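Local coordinates for carbohydrate-binding module family 14 protein (Pseudocercospora fuligena, PDB 4Z4A), which is a fungal effector of the Avr4 type that probably binds chitin through its family 14 carbohydrate-binding module, at residues W87-W90 / P91-T95. Sequence-based numbering, arbitrary orientation.
With EDO (1,2-ethanediol), chain M.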
# COMPACT_ATOMS: atom_id res chain seq x y z
N TRP B 87 -7.19 -4.42 -1.74
CA TRP B 87 -7.03 -3.19 -2.50
C TRP B 87 -8.35 -2.51 -2.75
O TRP B 87 -9.44 -3.10 -2.58
CB TRP B 87 -6.29 -3.44 -3.83
CG TRP B 87 -6.94 -4.30 -4.88
CD1 TRP B 87 -8.19 -4.92 -4.82
CD2 TRP B 87 -6.45 -4.52 -6.22
NE1 TRP B 87 -8.43 -5.55 -6.02
CE2 TRP B 87 -7.40 -5.32 -6.88
CE3 TRP B 87 -5.28 -4.14 -6.91
CZ2 TRP B 87 -7.21 -5.79 -8.18
CZ3 TRP B 87 -5.11 -4.59 -8.26
CH2 TRP B 87 -6.06 -5.42 -8.85
N CYS B 88 -8.24 -1.27 -3.19
CA CYS B 88 -9.40 -0.50 -3.72
C CYS B 88 -9.73 -1.02 -5.12
O CYS B 88 -8.84 -1.22 -5.93
CB CYS B 88 -9.07 0.99 -3.74
SG CYS B 88 -8.78 1.66 -2.10
N ASP B 89 -11.00 -1.28 -5.41
CA ASP B 89 -11.35 -2.02 -6.61
C ASP B 89 -12.75 -1.56 -7.08
O ASP B 89 -13.45 -0.81 -6.40
CB ASP B 89 -11.26 -3.53 -6.30
CG ASP B 89 -11.20 -4.47 -7.53
OD1 ASP B 89 -11.15 -4.07 -8.71
OD2 ASP B 89 -11.07 -5.69 -7.30
N TRP B 90 -13.06 -1.99 -8.30
CA TRP B 90 -14.38 -1.72 -8.90
C TRP B 90 -15.44 -2.18 -7.91
O TRP B 90 -15.30 -3.23 -7.27
CB TRP B 90 -14.49 -2.45 -10.22
CG TRP B 90 -13.60 -1.89 -11.27
CD1 TRP B 90 -12.35 -2.26 -11.57
CD2 TRP B 90 -13.93 -0.82 -12.17
NE1 TRP B 90 -11.83 -1.49 -12.60
CE2 TRP B 90 -12.80 -0.62 -13.01
CE3 TRP B 90 -15.08 -0.05 -12.37
CZ2 TRP B 90 -12.78 0.37 -13.99
CZ3 TRP B 90 -15.07 0.91 -13.39
CH2 TRP B 90 -13.94 1.10 -14.18
N PRO B 91 -16.51 -1.42 -7.76
CA PRO B 91 -17.59 -1.74 -6.82
C PRO B 91 -18.16 -3.13 -6.91
O PRO B 91 -18.55 -3.69 -5.88
CB PRO B 91 -18.70 -0.74 -7.19
CG PRO B 91 -18.01 0.40 -7.77
CD PRO B 91 -16.73 -0.10 -8.40
N GLU B 92 -18.19 -3.72 -8.09
CA GLU B 92 -18.76 -5.04 -8.26
C GLU B 92 -17.96 -6.10 -7.53
O GLU B 92 -18.46 -7.20 -7.31
CB GLU B 92 -18.86 -5.42 -9.74
CG GLU B 92 -17.52 -5.62 -10.44
CD GLU B 92 -17.54 -5.48 -11.97
OE1 GLU B 92 -17.03 -6.39 -12.66
OE2 GLU B 92 -18.01 -4.44 -12.50
N ASN B 93 -16.70 -5.78 -7.26
CA ASN B 93 -15.83 -6.70 -6.54
C ASN B 93 -15.72 -6.47 -5.05
O ASN B 93 -14.85 -7.10 -4.37
CB ASN B 93 -14.43 -6.57 -7.14
CG ASN B 93 -14.41 -6.93 -8.59
OD1 ASN B 93 -15.13 -7.84 -9.04
ND2 ASN B 93 -13.57 -6.23 -9.36
N THR B 94 -16.55 -5.63 -4.48
CA THR B 94 -16.39 -5.27 -3.07
C THR B 94 -16.75 -6.39 -2.12
O THR B 94 -17.64 -7.21 -2.38
CB THR B 94 -17.18 -4.02 -2.70
OG1 THR B 94 -16.71 -3.52 -1.46
CG2 THR B 94 -18.69 -4.30 -2.64
N THR B 95 -16.04 -6.43 -1.00
CA THR B 95 -16.35 -7.24 0.14
C THR B 95 -17.08 -6.45 1.25
O THR B 95 -17.38 -7.00 2.32
CB THR B 95 -15.06 -7.80 0.75
OG1 THR B 95 -14.16 -6.70 1.02
CG2 THR B 95 -14.45 -8.79 -0.17
C1 EDO M . -5.02 0.24 -1.48
O1 EDO M . -5.62 0.01 -2.76
C2 EDO M . -4.26 -0.99 -0.94
O2 EDO M . -2.87 -0.64 -0.76
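The carboxylate of Asp89 and the side-chain amide of Asn93, two flat groups with their planes 47° apart, meet where the chain turns after strand 87-89. The amide nitrogen ND2 of Asn93 gives a weak hydrogen bond to OD1 of Asp89 at 3.3 Å, and OD2 of the same carboxylate approaches CB of Asn93 to 3.5 Å. The carboxylate is also reached from nearby in sequence: the indole NE1 of Trp87 makes a weak, bent hydrogen bond of 2.9 Å to OD2, while the backbone N of Trp90 gives a weak one to OD1. A chi1 of -163° places the acid group across from the Asp89 backbone N, where ND2 of Asn93 can reach it, and Asn82 of the adjoining strand 80-82 supplies a further hydrogen bond to OD2. Round the indole of Trp90, CD of Pro91 approaches obliquely, and CB of Trp90 lies 3.7 Å from that carbon. NE1 of this indole is hydrogen-bonded to the backbone oxygen of Ser77 of the second subunit, and the ring packs edge-to-face with Trp90 of that subunit.

The backbone itself turns here: N of Asn93 donates a hydrogen bond of 2.9 Å to O of Trp90, standing 42° out of the carbonyl plane. A second, from N of Thr94 to O of Pro91 at 3.1 Å, continues the turn through the short 3-10 segment 91-92. All this lies in the chitin-binding Peritrophin-A domain, where a disulfide joins Cys88 to Cys75.

The example illustrates how a buried acid gathers N-H donors beside a turn closed by backbone hydrogen bonds. Those from Trp87, Trp90 and Asn93 are each weak, yet together with Asn82 they would be expected to stabilise a negative charge on Asp89, with a weak link from the hairpin's last strand to the turn that follows.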